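Local coordinates for nird-like protein (Hydrogenobacter thermophilus, PDB 4CH7) that catalyses the decarboxylation of siroheme to 12,18-didecarboxysiroheme, releasing two molecules of carbon dioxide, in the biosynthesis of heme d1, at residues 22-27 with 32-37; 63-68 with 114-119; 86-91 with 325-330; 186-191 with 199-204. All coordinates share one frame; numbering follows the deposited sequence.

Contact 1 (22-27 with 32-37); sequences PFSVLA and IEEGKL
Ala27 and Leu37 carry the apolar half of this contact, between helix 22-30 and the first turn of helix 34-47, with the loop residue Ile32 just before it. A single methyl of Leu37, CD2, does the work: it lies 3.7 Å from Leu26 CB and 3.9 Å from Ala27 CB, and it also rests on the backbone of helix 22-30, 3.5 Å from Ala27 N. Ala27 points toward 32-37, and its CB packs 3.7 Å from Glu34 CA.

One direct hydrogen bond crosses the interface: Ile32 N donates to Ala27 O over 3.1 Å.

The remaining polar link runs through Glu34. With CG anti to the backbone N (chi1 -176°) and the chain extended beyond it, the side chain lies alongside helix 22-30 and brings its carboxylate to the first turn. There OE1 sits 3.6 Å from Ser24 CB, while a water donates to Glu34 OE2 at 2.5 Å and accepts a weak bond from Phe23 N. A carboxylate beside the start of a helix would probably be favoured by the helix dipole. Glu33, just before helix 34-47, is its N-cap, accepting from Lys36 N and, weakly, from Gly35 N.

Two helices joined by a tight turn are the core of a helix-turn-helix domain, as the family assignment of this region indicates. Helix 4-11 completes the bundle, Ile11 touching Leu26 and Ile8 touching both Ile32 and Leu37, while Phe23 and Glu34 reach Leu185 and Glu187 of the second such domain.

Contact 2 (63-68 with 114-119); sequences GYDSAL and SELEDV
Leu116, in the first turn of helix 116-126, reaches across to strand 65-71 and makes every direct contact of this pair. Its CG stands anti to the backbone N (chi1 -177°), which sends the fork of the side chain out from the helix start toward Asp65 and Ala67. CD1 lies against the backbone, 3.3 Å from Asp65 O and 3.7 Å from Ala67 N, and both methyls reach Ala67 CB at 3.8 Å. The leucine's chi2 of 137° lies away from the usual staggered values, so the fork is turned unusually about the CB-CG bond.

The strand belongs to the first AsnC-like ligand-binding domain, whose strands close an eight-stranded antiparallel barrel with those of the second, and the helix packs on the barrel's outer surface. Ala67 and Asp65 both point toward the helix, as residues two apart on a strand do, while Ser66 between them points away.

Asp65 also has its CG anti to the backbone N (chi1 -164°), and its side chain crosses that of Leu116 at about a right angle, OD2 standing 4.0 Å from Leu116 CB. A water bridges the same residues: it donates to Asp65 OD2 at 2.7 Å and accepts from Leu116 N at 3.0 Å, occupying a backbone N-H in the helix's first turn. Arg136 of strand 132-139 pairs with Asp65 OD2 and also with Glu117 OE2, which places its positive charge between two carboxylates.

Contact 3 (86-91 with 325-330); sequences NACPGV and ERWFKE
Trp327 of helix 323-335 lays one face of its indole over Cys88 and Pro89, at the start of the turn after helix 75-87, and nearly all of the contact is aromatic.

The CH-pi contacts come first. Cys88 CB sits over the six-membered ring, 3.8 Å from its centroid and 20° off the normal. Pro89 CD covers the five-membered ring from the same side, 3.9 Å from that centroid. Pro89 also touches the stem of the side chain, with CD 3.7 Å from Trp327 CB.

Sulfur joins them on this face. A chi1 of -179°, with SG anti to the backbone N, carries the sulfur of Cys88 over the six-membered ring beside CB, 3.8 Å from the centroid and 17° off its normal, a sulfur-aromatic contact. SG also takes a weak hydrogen bond from Gly90 N within the type I turn from Cys88 to Val91.

At the pyrrole side, Ala87 CB lies 3.9 Å from Trp327 NE1, and Met123 of helix 116-126 touches both Cys88 and Trp327.

No hydrogen bond passes directly between the segments, so the attraction between the C-terminal helix and the turn is probably mostly dispersion, with the polarisable sulfur and pi system contributing.

Contact 4 (186-191 with 199-204); sequences VERPFL and MSEEEL
Arg188 reaches Glu201 with its guanidinium, so the arginine is the side chain to follow. Its CB already lies 4.0 Å from Glu201 OE2. CG leaves on the side away from the carbonyl carbon (chi1 -60°), and bends at chi2 and chi3 fold the chain back so that CD passes 3.7 Å from the same oxygen. NE then donates to Glu201 OE2 over 2.8 Å, almost perfectly straight at 178°; OE2 lies in the guanidinium plane and accepts with its syn lone pair. Beyond CZ, NH2 donates to Glu201 OE1; that separation is modelled as very short, so its exact length is doubtful. The pairing is a two-pronged, edge-on salt bridge with the guanidinium and carboxylate planes only 9° apart.

Glu201 has further neighbours. A water donates to its OE2 and accepts from Phe190 N at 2.9 Å, and Leu191 CD1 lies 3.6 Å from Glu201 OE1, an apolar neighbour to the carboxylate. One turn on, Leu204 CD2 packs 3.6 Å from Phe190 O and sits at the edge of the Phe190 ring, whose other neighbours include Phe183, met edge-to-face.

The helix that carries Glu201 opens with a capping box: Glu203 N donates to Ser200 OG, and Ser200 N to Glu203 OE1. Both segments belong to the second helix-turn-helix domain: 186-191 runs from the loop into helix 191-196, and 199-204 starts helix 201-213.

Because Glu201 is buried, the opposite charge of Arg188 and the water probably keep its carboxylate ionised, tying the loop to the helix start.

Contacts 1 and 4 belong to the two helix-turn-helix domains and touch each other, Phe23 and Pro22 meeting Val186 and Pro189, with their centres about 17 Å apart. Both join a segment to the start of a following helix, yet partly buried contact 1 is mostly apolar with one direct backbone hydrogen bond, whereas buried contact 4 turns on a salt bridge. Contacts 2 and 3 lie at the barrel region, centres about 12 Å apart, and meet where Phe328 touches Ser114 and Val119. Both are partly buried, one built on a leucine over a strand with a bridging water, the other on an indole face. The centres of contacts 1 and 2 are about 41 Å apart.

Contact 1 (22-27 with 32-37)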
loop_
_atom_site.group_PDB
_atom_site.type_symbol
_atom_site.label_atom_id
_atom_site.label_comp_id
_atom_site.label_asym_id
_atom_site.label_seq_id
_atom_site.Cartn_x
_atom_site.Cartn_y
_atom_site.Cartn_z
ATOM N N PRO A 22 -1.036 -26.263 0.071
ATOM C CA PRO A 22 -1.887 -25.442 -0.800
ATOM C C PRO A 22 -1.561 -25.620 -2.277
ATOM O O PRO A 22 -2.449 -25.473 -3.112
ATOM C CB PRO A 22 -1.566 -24.013 -0.351
ATOM C CG PRO A 22 -0.170 -24.088 0.190
ATOM C CD PRO A 22 -0.077 -25.445 0.839
ATOM N N PHE A 23 -0.307 -25.931 -2.590
ATOM C CA PHE A 23 0.097 -26.126 -3.977
ATOM C C PHE A 23 -0.309 -27.504 -4.495
ATOM O O PHE A 23 -0.413 -27.715 -5.702
ATOM C CB PHE A 23 1.602 -25.908 -4.134
ATOM C CG PHE A 23 2.044 -24.508 -3.820
ATOM C CD1 PHE A 23 1.559 -23.434 -4.554
ATOM C CD2 PHE A 23 2.951 -24.266 -2.797
ATOM C CE1 PHE A 23 1.963 -22.135 -4.269
ATOM C CE2 PHE A 23 3.364 -22.973 -2.505
ATOM C CZ PHE A 23 2.867 -21.907 -3.242
ATOM N N SER A 24 -0.530 -28.439 -3.578
ATOM C CA SER A 24 -1.097 -29.735 -3.934
ATOM C C SER A 24 -2.537 -29.522 -4.400
ATOM O O SER A 24 -2.979 -30.104 -5.394
ATOM C CB SER A 24 -1.055 -30.681 -2.732
ATOM O OG SER A 24 -1.300 -32.020 -3.116
ATOM N N VAL A 25 -3.251 -28.661 -3.677
ATOM C CA VAL A 25 -4.629 -28.310 -4.009
ATOM C C VAL A 25 -4.715 -27.565 -5.344
ATOM O O VAL A 25 -5.548 -27.893 -6.187
ATOM C CB VAL A 25 -5.270 -27.455 -2.898
ATOM C CG1 VAL A 25 -6.671 -27.020 -3.294
ATOM C CG2 VAL A 25 -5.303 -28.224 -1.591
ATOM N N LEU A 26 -3.853 -26.565 -5.526
ATOM C CA LEU A 26 -3.792 -25.817 -6.780
ATOM C C LEU A 26 -3.427 -26.732 -7.947
ATOM O O LEU A 26 -3.982 -26.609 -9.038
ATOM C CB LEU A 26 -2.785 -24.667 -6.687
ATOM C CG LEU A 26 -3.030 -23.559 -5.661
ATOM C CD1 LEU A 26 -2.128 -22.363 -5.926
ATOM C CD2 LEU A 26 -4.483 -23.138 -5.648
ATOM N N ALA A 27 -2.493 -27.647 -7.706
ATOM C CA ALA A 27 -2.070 -28.606 -8.723
ATOM C C ALA A 27 -3.240 -29.458 -9.190
ATOM O O ALA A 27 -3.426 -29.666 -10.391
ATOM C CB ALA A 27 -0.968 -29.492 -8.183
ATOM N N ILE A 32 -2.241 -30.522 -13.126
ATOM C CA ILE A 32 -0.856 -30.917 -13.347
ATOM C C ILE A 32 -0.202 -31.390 -12.053
ATOM O O ILE A 32 -0.695 -31.111 -10.959
ATOM C CB ILE A 32 -0.019 -29.770 -13.949
ATOM C CG1 ILE A 32 0.057 -28.591 -12.980
ATOM C CG2 ILE A 32 -0.591 -29.325 -15.289
ATOM C CD1 ILE A 32 0.848 -27.424 -13.518
ATOM N N GLU A 33 0.906 -32.110 -12.188
ATOM C CA GLU A 33 1.656 -32.607 -11.039
ATOM C C GLU A 33 2.216 -31.435 -10.233
ATOM O O GLU A 33 2.594 -30.414 -10.806
ATOM C CB GLU A 33 2.772 -33.538 -11.517
ATOM C CG GLU A 33 3.538 -34.241 -10.413
ATOM C CD GLU A 33 4.806 -33.512 -10.037
ATOM O OE1 GLU A 33 5.254 -32.652 -10.825
ATOM O OE2 GLU A 33 5.354 -33.799 -8.954
ATOM N N GLU A 34 2.252 -31.578 -8.908
ATOM C CA GLU A 34 2.596 -30.467 -8.019
ATOM C C GLU A 34 4.002 -29.913 -8.234
ATOM O O GLU A 34 4.192 -28.694 -8.276
ATOM C CB GLU A 34 2.411 -30.864 -6.552
ATOM C CG GLU A 34 2.655 -29.715 -5.576
ATOM C CD GLU A 34 2.557 -30.140 -4.127
ATOM O OE1 GLU A 34 2.275 -31.330 -3.874
ATOM O OE2 GLU A 34 2.763 -29.283 -3.243
ATOM N N GLY A 35 4.982 -30.804 -8.356
ATOM C CA GLY A 35 6.354 -30.396 -8.597
ATOM C C GLY A 35 6.464 -29.555 -9.852
ATOM O O GLY A 35 7.192 -28.561 -9.884
ATOM N N LYS A 36 5.724 -29.950 -10.884
ATOM C CA LYS A 36 5.681 -29.198 -12.130
ATOM C C LYS A 36 5.024 -27.833 -11.930
ATOM O O LYS A 36 5.488 -26.829 -12.474
ATOM C CB LYS A 36 4.946 -29.988 -13.212
ATOM C CG LYS A 36 4.831 -29.235 -14.527
ATOM C CD LYS A 36 4.346 -30.132 -15.647
ATOM C CE LYS A 36 4.287 -29.367 -16.957
ATOM N NZ LYS A 36 3.875 -30.228 -18.098
ATOM N N LEU A 37 3.946 -27.801 -11.148
ATOM C CA LEU A 37 3.286 -26.541 -10.814
ATOM C C LEU A 37 4.266 -25.607 -10.119
ATOM O O LEU A 37 4.395 -24.445 -10.496
ATOM C CB LEU A 37 2.063 -26.772 -9.919
ATOM C CG LEU A 37 1.466 -25.503 -9.302
ATOM C CD1 LEU A 37 0.918 -24.596 -10.385
ATOM C CD2 LEU A 37 0.391 -25.818 -8.276
HETATM O O HOH W 1 1.649 -27.873 -1.461
#

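Contact 2 (63-68 with 114-119)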
loop_
_atom_site.group_PDB
_atom_site.type_symbol
_atom_site.label_atom_id
_atom_site.label_comp_id
_atom_site.label_asym_id
_atom_site.label_seq_id
_atom_site.Cartn_x
_atom_site.Cartn_y
_atom_site.Cartn_z
ATOM N N GLY A 63 -3.461 -2.506 13.102
ATOM C CA GLY A 63 -3.326 -1.464 14.101
ATOM C C GLY A 63 -2.464 -0.328 13.600
ATOM O O GLY A 63 -2.131 0.591 14.349
ATOM N N TYR A 64 -2.094 -0.397 12.326
ATOM C CA TYR A 64 -1.313 0.664 11.712
ATOM C C TYR A 64 -2.202 1.830 11.307
ATOM O O TYR A 64 -3.208 1.647 10.616
ATOM C CB TYR A 64 -0.544 0.144 10.496
ATOM C CG TYR A 64 0.840 -0.378 10.815
ATOM C CD1 TYR A 64 1.015 -1.599 11.450
ATOM C CD2 TYR A 64 1.972 0.347 10.469
ATOM C CE1 TYR A 64 2.275 -2.079 11.740
ATOM C CE2 TYR A 64 3.238 -0.127 10.754
ATOM C CZ TYR A 64 3.383 -1.342 11.391
ATOM O OH TYR A 64 4.638 -1.825 11.680
ATOM N N ASP A 65 -1.836 3.026 11.754
ATOM C CA ASP A 65 -2.457 4.232 11.235
ATOM C C ASP A 65 -1.623 4.699 10.052
ATOM O O ASP A 65 -0.419 4.936 10.186
ATOM C CB ASP A 65 -2.527 5.326 12.298
ATOM C CG ASP A 65 -3.499 6.436 11.929
ATOM O OD1 ASP A 65 -4.022 6.423 10.793
ATOM O OD2 ASP A 65 -3.736 7.324 12.773
ATOM N N SER A 66 -2.258 4.805 8.890
ATOM C CA SER A 66 -1.566 5.258 7.692
ATOM C C SER A 66 -2.276 6.452 7.069
ATOM O O SER A 66 -3.506 6.537 7.089
ATOM C CB SER A 66 -1.428 4.122 6.676
ATOM O OG SER A 66 -2.689 3.594 6.313
ATOM N N ALA A 67 -1.494 7.380 6.528
ATOM C CA ALA A 67 -2.052 8.581 5.922
ATOM C C ALA A 67 -1.192 9.065 4.767
ATOM O O ALA A 67 -0.024 8.687 4.645
ATOM C CB ALA A 67 -2.198 9.683 6.958
ATOM N N LEU A 68 -1.778 9.909 3.926
ATOM C CA LEU A 68 -1.029 10.559 2.864
ATOM C C LEU A 68 -0.545 11.906 3.383
ATOM O O LEU A 68 -1.349 12.763 3.750
ATOM C CB LEU A 68 -1.899 10.746 1.623
ATOM C CG LEU A 68 -1.214 11.239 0.349
ATOM C CD1 LEU A 68 -0.052 10.330 -0.009
ATOM C CD2 LEU A 68 -2.210 11.306 -0.794
ATOM N N SER A 114 3.732 6.145 18.733
ATOM C CA SER A 114 3.384 7.552 18.642
ATOM C C SER A 114 2.197 7.675 17.710
ATOM O O SER A 114 2.048 6.880 16.779
ATOM C CB SER A 114 4.551 8.360 18.082
ATOM O OG SER A 114 4.155 9.687 17.781
ATOM N N GLU A 115 1.340 8.656 17.965
ATOM C CA GLU A 115 0.256 8.942 17.040
ATOM C C GLU A 115 0.867 9.484 15.759
ATOM O O GLU A 115 1.916 10.130 15.794
ATOM C CB GLU A 115 -0.721 9.948 17.641
ATOM C CG GLU A 115 -1.430 9.440 18.884
ATOM C CD GLU A 115 -2.231 10.515 19.580
ATOM O OE1 GLU A 115 -2.854 11.340 18.882
ATOM O OE2 GLU A 115 -2.235 10.533 20.827
ATOM N N LEU A 116 0.218 9.205 14.633
ATOM C CA LEU A 116 0.706 9.629 13.325
ATOM C C LEU A 116 0.927 11.141 13.270
ATOM O O LEU A 116 1.938 11.608 12.746
ATOM C CB LEU A 116 -0.269 9.181 12.233
ATOM C CG LEU A 116 0.107 9.468 10.780
ATOM C CD1 LEU A 116 -0.189 8.266 9.903
ATOM C CD2 LEU A 116 -0.643 10.677 10.276
ATOM N N GLU A 117 -0.022 11.893 13.825
ATOM C CA GLU A 117 0.052 13.354 13.860
ATOM C C GLU A 117 1.274 13.878 14.611
ATOM O O GLU A 117 1.825 14.924 14.261
ATOM C CB GLU A 117 -1.216 13.934 14.487
ATOM C CG GLU A 117 -2.369 14.132 13.514
ATOM C CD GLU A 117 -3.071 12.839 13.137
ATOM O OE1 GLU A 117 -2.714 11.773 13.678
ATOM O OE2 GLU A 117 -3.992 12.894 12.299
ATOM N N ASP A 118 1.683 13.158 15.653
ATOM C CA ASP A 118 2.872 13.529 16.411
ATOM C C ASP A 118 4.126 13.266 15.581
ATOM O O ASP A 118 5.031 14.100 15.521
ATOM C CB ASP A 118 2.941 12.753 17.730
ATOM C CG ASP A 118 1.860 13.167 18.712
ATOM O OD1 ASP A 118 1.636 14.384 18.878
ATOM O OD2 ASP A 118 1.234 12.272 19.318
ATOM N N VAL A 119 4.163 12.097 14.946
ATOM C CA VAL A 119 5.273 11.704 14.080
ATOM C C VAL A 119 5.566 12.749 13.004
ATOM O O VAL A 119 6.715 13.142 12.816
ATOM C CB VAL A 119 5.005 10.334 13.417
ATOM C CG1 VAL A 119 6.093 9.992 12.420
ATOM C CG2 VAL A 119 4.892 9.246 14.469
HETATM O O HOH W 2 -2.275 7.491 14.998
#

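Contact 3 (86-91 with 325-330)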
loop_
_atom_site.group_PDB
_atom_site.type_symbol
_atom_site.label_atom_id
_atom_site.label_comp_id
_atom_site.label_asym_id
_atom_site.label_seq_id
_atom_site.Cartn_x
_atom_site.Cartn_y
_atom_site.Cartn_z
ATOM N N ASN A 86 12.635 9.512 3.266
ATOM C CA ASN A 86 12.966 8.151 2.856
ATOM C C ASN A 86 13.562 7.318 3.989
ATOM O O ASN A 86 13.377 6.105 4.041
ATOM C CB ASN A 86 13.932 8.173 1.668
ATOM C CG ASN A 86 13.358 8.888 0.459
ATOM O OD1 ASN A 86 12.154 8.847 0.212
ATOM N ND2 ASN A 86 14.222 9.544 -0.307
ATOM N N ALA A 87 14.277 7.983 4.893
ATOM C CA ALA A 87 14.887 7.319 6.042
ATOM C C ALA A 87 13.851 6.659 6.951
ATOM O O ALA A 87 14.135 5.644 7.590
ATOM C CB ALA A 87 15.734 8.306 6.833
ATOM N N CYS A 88 12.655 7.237 7.007
ATOM C CA CYS A 88 11.583 6.671 7.816
ATOM C C CYS A 88 11.119 5.329 7.265
ATOM O O CYS A 88 10.700 5.239 6.110
ATOM C CB CYS A 88 10.402 7.634 7.907
ATOM S SG CYS A 88 9.037 7.015 8.911
ATOM N N PRO A 89 11.195 4.280 8.098
ATOM C CA PRO A 89 10.793 2.917 7.736
ATOM C C PRO A 89 9.292 2.820 7.495
ATOM O O PRO A 89 8.834 1.849 6.894
ATOM C CB PRO A 89 11.174 2.098 8.975
ATOM C CG PRO A 89 12.207 2.931 9.694
ATOM C CD PRO A 89 11.767 4.343 9.454
ATOM N N GLY A 90 8.539 3.814 7.962
ATOM C CA GLY A 90 7.098 3.828 7.780
ATOM C C GLY A 90 6.636 4.535 6.518
ATOM O O GLY A 90 5.441 4.545 6.209
ATOM N N VAL A 91 7.579 5.131 5.791
ATOM C CA VAL A 91 7.269 5.786 4.523
ATOM C C VAL A 91 7.417 4.801 3.364
ATOM O O VAL A 91 8.512 4.300 3.107
ATOM C CB VAL A 91 8.156 7.020 4.283
ATOM C CG1 VAL A 91 7.907 7.590 2.895
ATOM C CG2 VAL A 91 7.885 8.072 5.346
ATOM N N GLU A 325 10.718 2.239 15.391
ATOM C CA GLU A 325 10.880 2.754 16.743
ATOM C C GLU A 325 12.288 3.301 16.939
ATOM O O GLU A 325 12.465 4.414 17.433
ATOM C CB GLU A 325 10.588 1.652 17.764
ATOM C CG GLU A 325 10.800 2.063 19.214
ATOM C CD GLU A 325 10.536 0.931 20.186
ATOM O OE1 GLU A 325 9.465 0.297 20.088
ATOM O OE2 GLU A 325 11.403 0.671 21.045
ATOM N N ARG A 326 13.281 2.518 16.530
ATOM C CA ARG A 326 14.676 2.933 16.607
ATOM C C ARG A 326 14.918 4.196 15.785
ATOM O O ARG A 326 15.635 5.100 16.219
ATOM C CB ARG A 326 15.594 1.801 16.140
ATOM C CG ARG A 326 17.061 2.179 16.077
ATOM C CD ARG A 326 17.942 0.965 15.825
ATOM N NE ARG A 326 17.427 0.118 14.752
ATOM C CZ ARG A 326 17.545 0.392 13.457
ATOM N NH1 ARG A 326 18.155 1.499 13.060
ATOM N NH2 ARG A 326 17.051 -0.441 12.554
ATOM N N TRP A 327 14.311 4.259 14.604
ATOM C CA TRP A 327 14.356 5.468 13.795
ATOM C C TRP A 327 13.666 6.616 14.518
ATOM O O TRP A 327 14.114 7.761 14.450
ATOM C CB TRP A 327 13.683 5.248 12.438
ATOM C CG TRP A 327 13.539 6.518 11.653
ATOM C CD1 TRP A 327 14.458 7.068 10.807
ATOM C CD2 TRP A 327 12.412 7.404 11.652
ATOM N NE1 TRP A 327 13.969 8.241 10.278
ATOM C CE2 TRP A 327 12.716 8.469 10.782
ATOM C CE3 TRP A 327 11.174 7.400 12.301
ATOM C CZ2 TRP A 327 11.826 9.518 10.546
ATOM C CZ3 TRP A 327 10.294 8.441 12.065
ATOM C CH2 TRP A 327 10.625 9.484 11.198
ATOM N N PHE A 328 12.571 6.301 15.203
ATOM C CA PHE A 328 11.775 7.313 15.886
ATOM C C PHE A 328 12.515 7.943 17.065
ATOM O O PHE A 328 12.494 9.164 17.229
ATOM C CB PHE A 328 10.438 6.729 16.346
ATOM C CG PHE A 328 9.478 7.760 16.864
ATOM C CD1 PHE A 328 9.126 8.851 16.078
ATOM C CD2 PHE A 328 8.922 7.639 18.128
ATOM C CE1 PHE A 328 8.242 9.807 16.547
ATOM C CE2 PHE A 328 8.036 8.590 18.604
ATOM C CZ PHE A 328 7.697 9.677 17.811
ATOM N N LYS A 329 13.155 7.107 17.881
ATOM C CA LYS A 329 13.949 7.577 19.014
ATOM C C LYS A 329 15.005 8.569 18.546
ATOM O O LYS A 329 15.222 9.606 19.173
ATOM C CB LYS A 329 14.652 6.407 19.705
ATOM C CG LYS A 329 13.755 5.246 20.103
ATOM C CD LYS A 329 12.829 5.597 21.250
ATOM C CE LYS A 329 12.149 4.350 21.801
ATOM N NZ LYS A 329 13.136 3.370 22.333
ATOM N N GLU A 330 15.656 8.237 17.434
ATOM C CA GLU A 330 16.692 9.084 16.856
ATOM C C GLU A 330 16.156 10.455 16.460
ATOM O O GLU A 330 16.837 11.465 16.639
ATOM C CB GLU A 330 17.329 8.397 15.647
ATOM C CG GLU A 330 18.613 7.663 15.977
ATOM C CD GLU A 330 19.682 8.595 16.507
ATOM O OE1 GLU A 330 20.127 9.480 15.746
ATOM O OE2 GLU A 330 20.073 8.449 17.683
#

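Contact 4 (186-191 with 199-204)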
loop_
_atom_site.group_PDB
_atom_site.type_symbol
_atom_site.label_atom_id
_atom_site.label_comp_id
_atom_site.label_asym_id
_atom_site.label_seq_id
_atom_site.Cartn_x
_atom_site.Cartn_y
_atom_site.Cartn_z
ATOM N N VAL A 186 7.201 -24.296 -1.797
ATOM C CA VAL A 186 7.499 -25.662 -1.385
ATOM C C VAL A 186 6.210 -26.422 -1.092
ATOM O O VAL A 186 5.124 -25.843 -1.089
ATOM C CB VAL A 186 8.405 -25.687 -0.137
ATOM C CG1 VAL A 186 9.800 -25.196 -0.477
ATOM C CG2 VAL A 186 7.803 -24.846 0.976
ATOM N N GLU A 187 6.343 -27.720 -0.845
ATOM C CA GLU A 187 5.202 -28.583 -0.573
ATOM C C GLU A 187 4.521 -28.216 0.743
ATOM O O GLU A 187 3.297 -28.296 0.866
ATOM C CB GLU A 187 5.658 -30.042 -0.551
ATOM C CG GLU A 187 4.620 -31.034 -0.059
ATOM C CD GLU A 187 4.895 -32.440 -0.547
ATOM O OE1 GLU A 187 5.193 -32.597 -1.747
ATOM O OE2 GLU A 187 4.808 -33.385 0.265
ATOM N N ARG A 188 5.320 -27.804 1.721
ATOM C CA ARG A 188 4.801 -27.452 3.039
ATOM C C ARG A 188 5.242 -26.046 3.429
ATOM O O ARG A 188 6.122 -25.880 4.276
ATOM C CB ARG A 188 5.275 -28.467 4.080
ATOM C CG ARG A 188 4.827 -29.889 3.795
ATOM C CD ARG A 188 3.454 -30.169 4.386
ATOM N NE ARG A 188 3.515 -30.240 5.843
ATOM C CZ ARG A 188 3.820 -31.343 6.520
ATOM N NH1 ARG A 188 4.088 -32.469 5.874
ATOM N NH2 ARG A 188 3.859 -31.323 7.845
ATOM N N PRO A 189 4.609 -25.024 2.825
ATOM C CA PRO A 189 5.049 -23.628 2.952
ATOM C C PRO A 189 4.718 -22.973 4.292
ATOM O O PRO A 189 5.115 -21.829 4.509
ATOM C CB PRO A 189 4.288 -22.923 1.826
ATOM C CG PRO A 189 3.031 -23.731 1.666
ATOM C CD PRO A 189 3.423 -25.156 1.955
ATOM N N PHE A 190 4.004 -23.673 5.167
ATOM C CA PHE A 190 3.701 -23.144 6.491
ATOM C C PHE A 190 4.555 -23.814 7.564
ATOM O O PHE A 190 4.561 -23.387 8.719
ATOM C CB PHE A 190 2.222 -23.347 6.827
ATOM C CG PHE A 190 1.288 -22.524 5.988
ATOM C CD1 PHE A 190 1.088 -21.182 6.273
ATOM C CD2 PHE A 190 0.600 -23.096 4.925
ATOM C CE1 PHE A 190 0.224 -20.412 5.504
ATOM C CE2 PHE A 190 -0.268 -22.336 4.149
ATOM C CZ PHE A 190 -0.458 -20.992 4.441
ATOM N N LEU A 191 5.276 -24.862 7.173
ATOM C CA LEU A 191 6.031 -25.681 8.122
ATOM C C LEU A 191 7.169 -24.933 8.814
ATOM O O LEU A 191 7.242 -24.913 10.044
ATOM C CB LEU A 191 6.572 -26.941 7.445
ATOM C CG LEU A 191 7.306 -27.895 8.388
ATOM C CD1 LEU A 191 6.405 -28.269 9.550
ATOM C CD2 LEU A 191 7.785 -29.139 7.658
HETATM N N MSE A 199 5.281 -23.705 17.112
HETATM C CA MSE A 199 3.948 -24.290 17.119
HETATM C C MSE A 199 3.780 -25.250 15.948
HETATM O O MSE A 199 4.640 -25.327 15.069
HETATM C CB MSE A 199 2.871 -23.197 17.095
HETATM C CG MSE A 199 2.901 -22.285 15.873
HETATM SE SE MSE A 199 1.411 -21.027 15.807
HETATM C CE MSE A 199 2.144 -19.599 16.880
ATOM N N SER A 200 2.678 -25.993 15.947
ATOM C CA SER A 200 2.377 -26.892 14.843
ATOM C C SER A 200 1.855 -26.089 13.658
ATOM O O SER A 200 1.498 -24.916 13.803
ATOM C CB SER A 200 1.342 -27.931 15.265
ATOM O OG SER A 200 0.066 -27.342 15.434
ATOM N N GLU A 201 1.833 -26.713 12.483
ATOM C CA GLU A 201 1.234 -26.097 11.306
ATOM C C GLU A 201 -0.247 -25.870 11.567
ATOM O O GLU A 201 -0.803 -24.838 11.195
ATOM C CB GLU A 201 1.387 -27.004 10.084
ATOM C CG GLU A 201 2.787 -27.092 9.504
ATOM C CD GLU A 201 2.914 -28.214 8.496
ATOM O OE1 GLU A 201 3.021 -29.379 8.925
ATOM O OE2 GLU A 201 2.904 -27.933 7.279
ATOM N N GLU A 202 -0.873 -26.854 12.205
ATOM C CA GLU A 202 -2.298 -26.808 12.506
ATOM C C GLU A 202 -2.630 -25.599 13.373
ATOM O O GLU A 202 -3.640 -24.929 13.155
ATOM C CB GLU A 202 -2.734 -28.098 13.206
ATOM C CG GLU A 202 -4.242 -28.230 13.394
ATOM C CD GLU A 202 -4.634 -29.484 14.146
ATOM O OE1 GLU A 202 -4.633 -30.572 13.537
ATOM O OE2 GLU A 202 -4.943 -29.378 15.350
ATOM N N GLU A 203 -1.770 -25.317 14.347
ATOM C CA GLU A 203 -1.964 -24.172 15.230
ATOM C C GLU A 203 -1.733 -22.850 14.495
ATOM O O GLU A 203 -2.447 -21.876 14.730
ATOM C CB GLU A 203 -1.061 -24.287 16.463
ATOM C CG GLU A 203 -1.502 -25.374 17.446
ATOM C CD GLU A 203 -0.444 -25.704 18.481
ATOM O OE1 GLU A 203 0.749 -25.445 18.221
ATOM O OE2 GLU A 203 -0.808 -26.233 19.552
ATOM N N LEU A 204 -0.742 -22.819 13.606
ATOM C CA LEU A 204 -0.472 -21.628 12.800
ATOM C C LEU A 204 -1.621 -21.330 11.840
ATOM O O LEU A 204 -2.104 -20.200 11.775
ATOM C CB LEU A 204 0.835 -21.779 12.019
ATOM C CG LEU A 204 1.169 -20.634 11.059
ATOM C CD1 LEU A 204 1.185 -19.307 11.798
ATOM C CD2 LEU A 204 2.494 -20.864 10.355
HETATM O O HOH W 3 2.580 -26.231 5.228
#